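Local coordinates for protein DNA polymerase (Pyrobaculum calidifontis, PDB 5MDN) that probably catalyses template-directed DNA synthesis from deoxyribonucleoside triphosphates as a family B DNA polymerase of a hyperthermophilic archaeon, at residues L6-S11 and R114-Y119; R36-Y41 and M120-V125; R20-D25 and R30-D35. All coordinates share one frame; numbering follows the deposited sequence.

Contact 1 of 3, residues L6-S11 and R114-Y119; sequences LDATYS and RYYMRY. With MG (magnesium ion), chain C.
Aromatic side chains at the start of helix 115-123 pack against strand 5-12, an edge strand of the N-terminal mixed sheet within this chain, beside a magnesium ion. Strand and helix run at 118° to each other, their segment axes approaching to 8.3 Å, and the contact is made by Ala8 and Tyr10 on the strand with Tyr116 and Tyr115 on the first helical turn. Tyr10 and Tyr115 form a T-shaped (edge-to-face) pair: the edge of Tyr115 comes down on the face of Tyr10, with ring centroids 5.0 Å apart and planes at 69°. Tyr115 CD2 leads, 3.6 Å from Tyr10 CG and offset toward the rim of the Tyr10 ring, while Tyr10 CB lies in the plane of the Tyr115 ring at its edge. Tyr10 presents that face because its CG sits between the backbone N and the carbonyl carbon (chi1 83°), which turns the ring toward the helix. One step along, Tyr116 CD2 meets Ala8 CB at 3.7 Å, and Ala8 O approaches Tyr116 CD2 obliquely. Next to this patch, Asp7 binds the magnesium ion through OD1 at 2.5 Å, with Asp363 as the other protein ligand. Asp7 OD1 also takes a weak hydrogen bond from Ala8 N. Arg114 occupies the N-cap position, and its guanidinium group bonds to Tyr265 OH. The chemistry is thus divided: mainly apolar contacts, with Ala8 O beside the Tyr116 ring, join strand to helix, whereas the metal bond to OD1 and the Gly272 N bond to OD2 fix the two carboxylate oxygens of Asp7.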
loop_
_atom_site.group_PDB
_atom_site.type_symbol
_atom_site.label_atom_id
_atom_site.label_comp_id
_atom_site.label_asym_id
_atom_site.label_seq_id
_atom_site.Cartn_x
_atom_site.Cartn_y
_atom_site.Cartn_z
ATOM N N LEU A 6 15.770 -9.544 8.793
ATOM C CA LEU A 6 15.488 -8.706 7.630
ATOM C C LEU A 6 14.671 -9.437 6.568
ATOM O O LEU A 6 13.631 -8.939 6.127
ATOM C CB LEU A 6 16.798 -8.204 7.010
ATOM C CG LEU A 6 17.347 -6.847 7.450
ATOM C CD1 LEU A 6 18.754 -6.657 6.914
ATOM C CD2 LEU A 6 16.440 -5.724 6.967
ATOM N N ASP A 7 15.136 -10.611 6.142
ATOM C CA ASP A 7 14.541 -11.337 5.031
ATOM C C ASP A 7 14.540 -12.826 5.347
ATOM O O ASP A 7 15.381 -13.315 6.106
ATOM C CB ASP A 7 15.304 -11.075 3.723
ATOM C CG ASP A 7 14.552 -11.558 2.505
ATOM O OD1 ASP A 7 13.325 -11.762 2.607
ATOM O OD2 ASP A 7 15.190 -11.734 1.445
ATOM N N ALA A 8 13.580 -13.543 4.763
ATOM C CA ALA A 8 13.465 -14.983 4.939
ATOM C C ALA A 8 13.222 -15.650 3.595
ATOM O O ALA A 8 12.454 -15.145 2.771
ATOM C CB ALA A 8 12.333 -15.331 5.910
ATOM N N THR A 9 13.876 -16.793 3.382
ATOM C CA THR A 9 13.757 -17.572 2.155
ATOM C C THR A 9 13.727 -19.050 2.521
ATOM O O THR A 9 13.789 -19.420 3.697
ATOM C CB THR A 9 14.914 -17.295 1.180
ATOM O OG1 THR A 9 16.149 -17.731 1.764
ATOM C CG2 THR A 9 15.009 -15.812 0.835
ATOM N N TYR A 10 13.626 -19.904 1.504
ATOM C CA TYR A 10 13.789 -21.335 1.717
ATOM C C TYR A 10 14.196 -21.998 0.409
ATOM O O TYR A 10 13.810 -21.555 -0.676
ATOM C CB TYR A 10 12.512 -21.985 2.271
ATOM C CG TYR A 10 11.468 -22.343 1.234
ATOM C CD1 TYR A 10 10.530 -21.412 0.808
ATOM C CD2 TYR A 10 11.408 -23.625 0.696
ATOM C CE1 TYR A 10 9.572 -21.744 -0.136
ATOM C CE2 TYR A 10 10.458 -23.964 -0.247
ATOM C CZ TYR A 10 9.541 -23.020 -0.658
ATOM O OH TYR A 10 8.590 -23.353 -1.595
ATOM N N SER A 11 14.981 -23.064 0.534
ATOM C CA SER A 11 15.345 -23.934 -0.571
ATOM C C SER A 11 14.900 -25.359 -0.259
ATOM O O SER A 11 14.429 -25.662 0.841
ATOM C CB SER A 11 16.855 -23.886 -0.839
ATOM O OG SER A 11 17.586 -24.355 0.281
ATOM N N ARG A 114 1.995 -19.891 2.820
ATOM C CA ARG A 114 3.320 -19.999 2.223
ATOM C C ARG A 114 4.347 -20.402 3.278
ATOM O O ARG A 114 4.263 -20.003 4.442
ATOM C CB ARG A 114 3.713 -18.694 1.523
ATOM C CG ARG A 114 4.020 -17.522 2.416
ATOM C CD ARG A 114 4.309 -16.288 1.566
ATOM N NE ARG A 114 3.096 -15.752 0.953
ATOM C CZ ARG A 114 2.582 -14.559 1.235
ATOM N NH1 ARG A 114 3.183 -13.771 2.116
ATOM N NH2 ARG A 114 1.469 -14.153 0.640
ATOM N N TYR A 115 5.309 -21.220 2.849
ATOM C CA TYR A 115 6.099 -22.029 3.771
ATOM C C TYR A 115 6.892 -21.177 4.760
ATOM O O TYR A 115 6.858 -21.430 5.970
ATOM C CB TYR A 115 7.020 -22.950 2.970
ATOM C CG TYR A 115 7.905 -23.844 3.805
ATOM C CD1 TYR A 115 7.358 -24.811 4.638
ATOM C CD2 TYR A 115 9.289 -23.755 3.725
ATOM C CE1 TYR A 115 8.161 -25.641 5.396
ATOM C CE2 TYR A 115 10.099 -24.587 4.475
ATOM C CZ TYR A 115 9.532 -25.525 5.308
ATOM O OH TYR A 115 10.340 -26.351 6.056
ATOM N N TYR A 116 7.626 -20.171 4.274
ATOM C CA TYR A 116 8.470 -19.410 5.193
ATOM C C TYR A 116 7.665 -18.507 6.122
ATOM O O TYR A 116 8.183 -18.102 7.169
ATOM C CB TYR A 116 9.522 -18.601 4.423
ATOM C CG TYR A 116 9.011 -17.434 3.607
ATOM C CD1 TYR A 116 8.311 -17.636 2.425
ATOM C CD2 TYR A 116 9.266 -16.127 4.002
ATOM C CE1 TYR A 116 7.859 -16.569 1.672
ATOM C CE2 TYR A 116 8.820 -15.054 3.255
ATOM C CZ TYR A 116 8.116 -15.280 2.092
ATOM O OH TYR A 116 7.667 -14.216 1.344
ATOM N N MET A 117 6.416 -18.183 5.774
ATOM C CA MET A 117 5.533 -17.535 6.740
ATOM C C MET A 117 5.011 -18.535 7.766
ATOM O O MET A 117 4.846 -18.193 8.943
ATOM C CB MET A 117 4.370 -16.849 6.025
ATOM C CG MET A 117 4.755 -15.599 5.252
ATOM S SD MET A 117 5.456 -14.314 6.299
ATOM C CE MET A 117 4.110 -14.041 7.447
ATOM N N ARG A 118 4.733 -19.766 7.330
ATOM C CA ARG A 118 4.367 -20.835 8.255
ATOM C C ARG A 118 5.432 -21.017 9.331
ATOM O O ARG A 118 5.116 -21.167 10.517
ATOM C CB ARG A 118 4.161 -22.136 7.479
ATOM C CG ARG A 118 3.683 -23.316 8.310
ATOM C CD ARG A 118 2.176 -23.298 8.514
ATOM N NE ARG A 118 1.780 -22.561 9.705
ATOM C CZ ARG A 118 0.519 -22.378 10.079
ATOM N NH1 ARG A 118 -0.468 -22.882 9.352
ATOM N NH2 ARG A 118 0.243 -21.693 11.180
ATOM N N TYR A 119 6.705 -21.017 8.929
ATOM C CA TYR A 119 7.793 -21.219 9.882
ATOM C C TYR A 119 7.841 -20.105 10.920
ATOM O O TYR A 119 7.919 -20.368 12.126
ATOM C CB TYR A 119 9.126 -21.319 9.139
ATOM C CG TYR A 119 10.319 -21.472 10.053
ATOM C CD1 TYR A 119 10.697 -22.720 10.528
ATOM C CD2 TYR A 119 11.068 -20.369 10.438
ATOM C CE1 TYR A 119 11.787 -22.863 11.366
ATOM C CE2 TYR A 119 12.156 -20.501 11.274
ATOM C CZ TYR A 119 12.513 -21.751 11.735
ATOM O OH TYR A 119 13.598 -21.886 12.568
HETATM MG MG MG C . 11.938 -11.695 0.517
#

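Contact 2 of 3, residues R36-Y41 and M120-V125; sequences RRFRPY and MIDKGV
Phe38 and Tyr41 of 36-41 lie against Asp122 and Lys123 on the last turn of helix 115-123, which ends in a Schellman motif. Gly124, with positive phi, is its C-prime residue. Val125 N bonds to Met120 O at 2.8 Å, and a weaker bond joins Gly124 N to Ile121 O; the chain thereby leaves the helix just after the residues that touch segment 36-41.

The polar part is built round the Asp122 carboxylate, which stands nearly perpendicular to the Phe38 ring (87° between planes). Its OD2 lies at the edge of that ring, 3.7 Å from Phe38 CZ. The Tyr41 hydroxyl is modelled too close to Asp122 OD2, so how these two side chains meet is doubtful. The clear polar partner of Asp122 is Arg118, whose NH2 forms a salt bridge with OD1 within the helix. Tyr41 has a further partner in Lys83, a cation-pi contact.

The apolar part centres on Phe38. With its CG opposite the backbone N across the first side-chain bond (chi1 -169°), the ring reaches toward the helix. Phe38 also makes an edge-to-face pair with Tyr119, one turn earlier on the helix, which extends the aromatic part of the contact. Lys123 bends at its second torsion (chi2 -64°), and its aliphatic portion slides past the Phe38 ring in the reverse direction. Lys123 contributes the methylene next to its ammonium group: Lys123 CE is 3.7 Å from Phe38 CD1.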
loop_
_atom_site.group_PDB
_atom_site.type_symbol
_atom_site.label_atom_id
_atom_site.label_comp_id
_atom_site.label_asym_id
_atom_site.label_seq_id
_atom_site.Cartn_x
_atom_site.Cartn_y
_atom_site.Cartn_z
ATOM N N ARG A 36 16.610 -26.918 9.233
ATOM C CA ARG A 36 16.275 -28.003 8.322
ATOM C C ARG A 36 15.182 -28.921 8.855
ATOM O O ARG A 36 14.667 -29.749 8.096
ATOM C CB ARG A 36 17.530 -28.828 8.015
ATOM C CG ARG A 36 18.701 -27.991 7.532
ATOM C CD ARG A 36 19.885 -28.855 7.122
ATOM N NE ARG A 36 21.019 -28.043 6.688
ATOM C CZ ARG A 36 21.877 -27.449 7.513
ATOM N NH1 ARG A 36 21.735 -27.570 8.826
ATOM N NH2 ARG A 36 22.875 -26.726 7.023
ATOM N N ARG A 37 14.826 -28.806 10.133
ATOM C CA ARG A 37 13.932 -29.764 10.769
ATOM C C ARG A 37 12.452 -29.435 10.601
ATOM O O ARG A 37 11.618 -30.336 10.753
ATOM C CB ARG A 37 14.294 -29.889 12.254
ATOM C CG ARG A 37 15.627 -30.602 12.436
ATOM C CD ARG A 37 15.992 -30.890 13.881
ATOM N NE ARG A 37 17.240 -31.648 13.938
ATOM C CZ ARG A 37 18.447 -31.098 14.031
ATOM N NH1 ARG A 37 18.576 -29.780 14.091
ATOM N NH2 ARG A 37 19.527 -31.867 14.064
ATOM N N PHE A 38 12.101 -28.185 10.307
ATOM C CA PHE A 38 10.703 -27.838 10.096
ATOM C C PHE A 38 10.209 -28.390 8.761
ATOM O O PHE A 38 10.971 -28.526 7.801
ATOM C CB PHE A 38 10.516 -26.321 10.134
ATOM C CG PHE A 38 9.080 -25.887 10.178
ATOM C CD1 PHE A 38 8.338 -26.012 11.343
ATOM C CD2 PHE A 38 8.468 -25.357 9.054
ATOM C CE1 PHE A 38 7.015 -25.615 11.386
ATOM C CE2 PHE A 38 7.146 -24.959 9.090
ATOM C CZ PHE A 38 6.418 -25.088 10.258
ATOM N N ARG A 39 8.913 -28.698 8.702
ATOM C CA ARG A 39 8.301 -29.283 7.515
ATOM C C ARG A 39 6.884 -28.754 7.355
ATOM O O ARG A 39 6.205 -28.492 8.357
ATOM C CB ARG A 39 8.293 -30.819 7.578
ATOM C CG ARG A 39 9.687 -31.419 7.650
ATOM C CD ARG A 39 9.759 -32.840 7.137
ATOM N NE ARG A 39 11.042 -33.091 6.485
ATOM C CZ ARG A 39 12.200 -33.223 7.128
ATOM N NH1 ARG A 39 12.248 -33.127 8.450
ATOM N NH2 ARG A 39 13.314 -33.448 6.446
ATOM N N PRO A 40 6.410 -28.589 6.121
ATOM C CA PRO A 40 5.068 -28.039 5.906
ATOM C C PRO A 40 3.980 -29.034 6.276
ATOM O O PRO A 40 4.196 -30.247 6.337
ATOM C CB PRO A 40 5.049 -27.731 4.404
ATOM C CG PRO A 40 6.019 -28.702 3.820
ATOM C CD PRO A 40 7.092 -28.906 4.854
ATOM N N TYR A 41 2.785 -28.498 6.518
ATOM C CA TYR A 41 1.662 -29.308 6.967
ATOM C C TYR A 41 0.360 -28.567 6.694
ATOM O O TYR A 41 0.350 -27.372 6.394
ATOM C CB TYR A 41 1.788 -29.650 8.456
ATOM C CG TYR A 41 1.722 -28.445 9.367
ATOM C CD1 TYR A 41 0.503 -27.967 9.838
ATOM C CD2 TYR A 41 2.877 -27.780 9.752
ATOM C CE1 TYR A 41 0.439 -26.864 10.670
ATOM C CE2 TYR A 41 2.823 -26.677 10.584
ATOM C CZ TYR A 41 1.601 -26.224 11.039
ATOM O OH TYR A 41 1.540 -25.127 11.868
ATOM N N MET A 120 7.809 -18.848 10.471
ATOM C CA MET A 120 7.940 -17.732 11.404
ATOM C C MET A 120 6.745 -17.654 12.344
ATOM O O MET A 120 6.896 -17.294 13.517
ATOM C CB MET A 120 8.128 -16.421 10.641
ATOM C CG MET A 120 9.460 -16.331 9.907
ATOM S SD MET A 120 9.820 -14.697 9.233
ATOM C CE MET A 120 8.328 -14.372 8.305
ATOM N N ILE A 121 5.548 -17.969 11.845
ATOM C CA ILE A 121 4.368 -18.008 12.706
ATOM C C ILE A 121 4.524 -19.080 13.779
ATOM O O ILE A 121 4.338 -18.820 14.974
ATOM C CB ILE A 121 3.095 -18.228 11.869
ATOM C CG1 ILE A 121 2.721 -16.946 11.120
ATOM C CG2 ILE A 121 1.942 -18.696 12.747
ATOM C CD1 ILE A 121 1.563 -17.117 10.159
ATOM N N ASP A 122 4.862 -20.306 13.368
ATOM C CA ASP A 122 4.905 -21.420 14.311
ATOM C C ASP A 122 6.043 -21.268 15.314
ATOM O O ASP A 122 5.886 -21.606 16.493
ATOM C CB ASP A 122 5.033 -22.740 13.550
ATOM C CG ASP A 122 3.769 -23.104 12.799
ATOM O OD1 ASP A 122 2.947 -22.200 12.539
ATOM O OD2 ASP A 122 3.598 -24.296 12.469
ATOM N N LYS A 123 7.192 -20.766 14.873
ATOM C CA LYS A 123 8.345 -20.601 15.748
ATOM C C LYS A 123 8.367 -19.252 16.454
ATOM O O LYS A 123 9.246 -19.021 17.291
ATOM C CB LYS A 123 9.641 -20.789 14.954
ATOM C CG LYS A 123 9.721 -22.121 14.227
ATOM C CD LYS A 123 9.750 -23.281 15.207
ATOM C CE LYS A 123 9.658 -24.614 14.488
ATOM N NZ LYS A 123 9.515 -25.754 15.437
ATOM N N GLY A 124 7.425 -18.365 16.147
ATOM C CA GLY A 124 7.390 -17.059 16.776
ATOM C C GLY A 124 8.470 -16.109 16.312
ATOM O O GLY A 124 8.872 -15.222 17.071
ATOM N N VAL A 125 8.950 -16.267 15.082
ATOM C CA VAL A 125 9.942 -15.355 14.525
ATOM C C VAL A 125 9.226 -14.098 14.051
ATOM O O VAL A 125 8.373 -14.155 13.159
ATOM C CB VAL A 125 10.718 -16.013 13.375
ATOM C CG1 VAL A 125 11.792 -15.070 12.851
ATOM C CG2 VAL A 125 11.320 -17.333 13.822
#

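Contact 3 of 3, residues R20-D25 and R30-D35; sequences RVFGVD and RVVLVD
A beta hairpin of strands 17-24 and 30-35 brings Arg20 through Val24 opposite Arg30 through Val34 in regular antiparallel register, part of the N-terminal mixed sheet. Val21 pairs with Leu33, and Gly23 with Val31, as hydrogen-bonded pairs. Val21 N reaches Leu33 O in the carbonyl plane at 2.8 Å, and the return bond from Leu33 N to Val21 O is nearly straight (171°). Both bonds also form between Gly23 and Val31, there with the donors tilted from the carbonyl planes. The intervening Phe22–Val32 pair is non-hydrogen-bonded, and CA-H...O contacts supplement the main-chain bonding.

On the sheet face carrying Arg20, Phe22 and Val24, side chains run alongside their partners. Val32 CG2 rests over one face of the Phe22 ring, 4.0 Å from its centroid and 23° off the normal, a CH-pi contact. This methyl, CG2, stands opposite the backbone N, next to the ring. Val24 CG2 similarly covers one face of the Arg30 guanidinium, lying 3.7 Å from Arg30 CZ. Bending at chi2 (73°) brings that flat group across to Val24, while Arg30 NH2 forms a salt bridge with Asp225 and a hydrogen bond with Pro162 O; the charge is probably balanced outside the hairpin by Asp225. Farther along, Arg20 CG meets Val34 CG2 at 4.1 Å.

Strand 5-12 flanks the hairpin on the strand 17-24 side, where Phe22 bonds through its backbone to Leu6 and Asp7 at a classic beta bulge. Strand 144-155 adjoins strand 30-35 in parallel, with Leu146 against Val34 and Val149 against Leu33.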
loop_
_atom_site.group_PDB
_atom_site.type_symbol
_atom_site.label_atom_id
_atom_site.label_comp_id
_atom_site.label_asym_id
_atom_site.label_seq_id
_atom_site.Cartn_x
_atom_site.Cartn_y
_atom_site.Cartn_z
ATOM N N ARG A 20 15.749 -20.345 5.641
ATOM C CA ARG A 20 16.823 -19.401 5.913
ATOM C C ARG A 20 16.241 -18.068 6.364
ATOM O O ARG A 20 15.237 -17.601 5.817
ATOM C CB ARG A 20 17.699 -19.190 4.675
ATOM C CG ARG A 20 18.253 -20.471 4.077
ATOM C CD ARG A 20 19.531 -20.199 3.300
ATOM N NE ARG A 20 20.159 -21.430 2.832
ATOM C CZ ARG A 20 19.963 -21.956 1.627
ATOM N NH1 ARG A 20 19.156 -21.357 0.763
ATOM N NH2 ARG A 20 20.574 -23.082 1.285
ATOM N N VAL A 21 16.875 -17.458 7.366
ATOM C CA VAL A 21 16.479 -16.149 7.879
ATOM C C VAL A 21 17.727 -15.281 7.964
ATOM O O VAL A 21 18.686 -15.635 8.661
ATOM C CB VAL A 21 15.789 -16.240 9.252
ATOM C CG1 VAL A 21 15.089 -14.931 9.573
ATOM C CG2 VAL A 21 14.801 -17.398 9.290
ATOM N N PHE A 22 17.718 -14.153 7.257
ATOM C CA PHE A 22 18.841 -13.226 7.229
ATOM C C PHE A 22 18.576 -12.060 8.176
ATOM O O PHE A 22 17.460 -11.534 8.226
ATOM C CB PHE A 22 19.078 -12.702 5.809
ATOM C CG PHE A 22 19.281 -13.787 4.783
ATOM C CD1 PHE A 22 18.196 -14.419 4.196
ATOM C CD2 PHE A 22 20.556 -14.171 4.403
ATOM C CE1 PHE A 22 18.377 -15.414 3.252
ATOM C CE2 PHE A 22 20.744 -15.167 3.461
ATOM C CZ PHE A 22 19.653 -15.788 2.885
ATOM N N GLY A 23 19.600 -11.652 8.913
ATOM C CA GLY A 23 19.415 -10.613 9.903
ATOM C C GLY A 23 20.721 -10.042 10.411
ATOM O O GLY A 23 21.778 -10.229 9.808
ATOM N N VAL A 24 20.626 -9.337 11.540
ATOM C CA VAL A 24 21.726 -8.556 12.105
ATOM C C VAL A 24 21.892 -8.955 13.566
ATOM O O VAL A 24 21.100 -8.537 14.419
ATOM C CB VAL A 24 21.479 -7.045 11.986
ATOM C CG1 VAL A 24 22.606 -6.271 12.654
ATOM C CG2 VAL A 24 21.339 -6.639 10.526
ATOM N N ASP A 25 22.947 -9.710 13.865
ATOM C CA ASP A 25 23.135 -10.241 15.209
ATOM C C ASP A 25 23.392 -9.111 16.211
ATOM O O ASP A 25 23.476 -7.930 15.863
ATOM C CB ASP A 25 24.276 -11.256 15.232
ATOM C CG ASP A 25 25.629 -10.626 14.984
ATOM O OD1 ASP A 25 25.685 -9.446 14.575
ATOM O OD2 ASP A 25 26.643 -11.312 15.226
ATOM N N ARG A 30 26.052 -9.021 9.703
ATOM C CA ARG A 30 24.966 -9.661 8.974
ATOM C C ARG A 30 25.216 -11.162 8.904
ATOM O O ARG A 30 26.255 -11.601 8.404
ATOM C CB ARG A 30 24.835 -9.069 7.571
ATOM C CG ARG A 30 24.143 -7.706 7.509
ATOM C CD ARG A 30 25.034 -6.581 8.033
ATOM N NE ARG A 30 24.356 -5.286 8.032
ATOM C CZ ARG A 30 24.082 -4.586 9.128
ATOM N NH1 ARG A 30 24.431 -5.054 10.316
ATOM N NH2 ARG A 30 23.460 -3.419 9.035
ATOM N N VAL A 31 24.261 -11.948 9.402
ATOM C CA VAL A 31 24.377 -13.398 9.472
ATOM C C VAL A 31 23.100 -14.014 8.913
ATOM O O VAL A 31 22.142 -13.320 8.577
ATOM C CB VAL A 31 24.633 -13.906 10.908
ATOM C CG1 VAL A 31 25.880 -13.260 11.493
ATOM C CG2 VAL A 31 23.422 -13.636 11.787
ATOM N N VAL A 32 23.105 -15.341 8.810
ATOM C CA VAL A 32 21.962 -16.093 8.305
ATOM C C VAL A 32 21.729 -17.290 9.219
ATOM O O VAL A 32 22.663 -18.040 9.527
ATOM C CB VAL A 32 22.166 -16.541 6.842
ATOM C CG1 VAL A 32 23.526 -17.201 6.654
ATOM C CG2 VAL A 32 21.045 -17.473 6.405
ATOM N N LEU A 33 20.485 -17.460 9.662
ATOM C CA LEU A 33 20.086 -18.568 10.517
ATOM C C LEU A 33 19.308 -19.578 9.687
ATOM O O LEU A 33 18.496 -19.204 8.837
ATOM C CB LEU A 33 19.241 -18.084 11.699
ATOM C CG LEU A 33 19.984 -17.696 12.981
ATOM C CD1 LEU A 33 21.006 -16.599 12.735
ATOM C CD2 LEU A 33 18.995 -17.279 14.059
ATOM N N VAL A 34 19.556 -20.861 9.941
ATOM C CA VAL A 34 19.010 -21.928 9.116
ATOM C C VAL A 34 18.336 -22.981 9.988
ATOM O O VAL A 34 18.744 -23.235 11.126
ATOM C CB VAL A 34 20.119 -22.549 8.232
ATOM C CG1 VAL A 34 20.924 -23.595 8.995
ATOM C CG2 VAL A 34 19.530 -23.116 6.972
ATOM N N ASP A 35 17.270 -23.573 9.449
ATOM C CA ASP A 35 16.547 -24.656 10.111
ATOM C C ASP A 35 16.144 -25.682 9.064
ATOM O O ASP A 35 15.419 -25.354 8.120
ATOM C CB ASP A 35 15.309 -24.139 10.851
ATOM C CG ASP A 35 14.802 -25.117 11.899
ATOM O OD1 ASP A 35 15.092 -26.328 11.783
ATOM O OD2 ASP A 35 14.111 -24.674 12.839
#

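In the fold
Contacts 1 and 2 share helix 115-123, their centres about 9 Å apart: its first turn meets the sheet and its last turn meets segment 36-41. Tyr115 joins them directly, with CE1 3.5 Å from Pro40 CD. Contact 3 is nested within the chain loop closed by contact 1, and strand 5-12 of contact 1 is the neighbour of strand 17-24 of contact 3 in one sheet; Leu6 N lies 2.7 Å from Phe22 O, a probable hydrogen bond. Contact 3 leads straight into contact 2 along the sequence, although their centres are about 15 Å apart. The magnesium site lies at contact 1, through Asp7, while the Phe22 side chain is about 8 Å from the ion. Contact 2 is remote from the annotated sites.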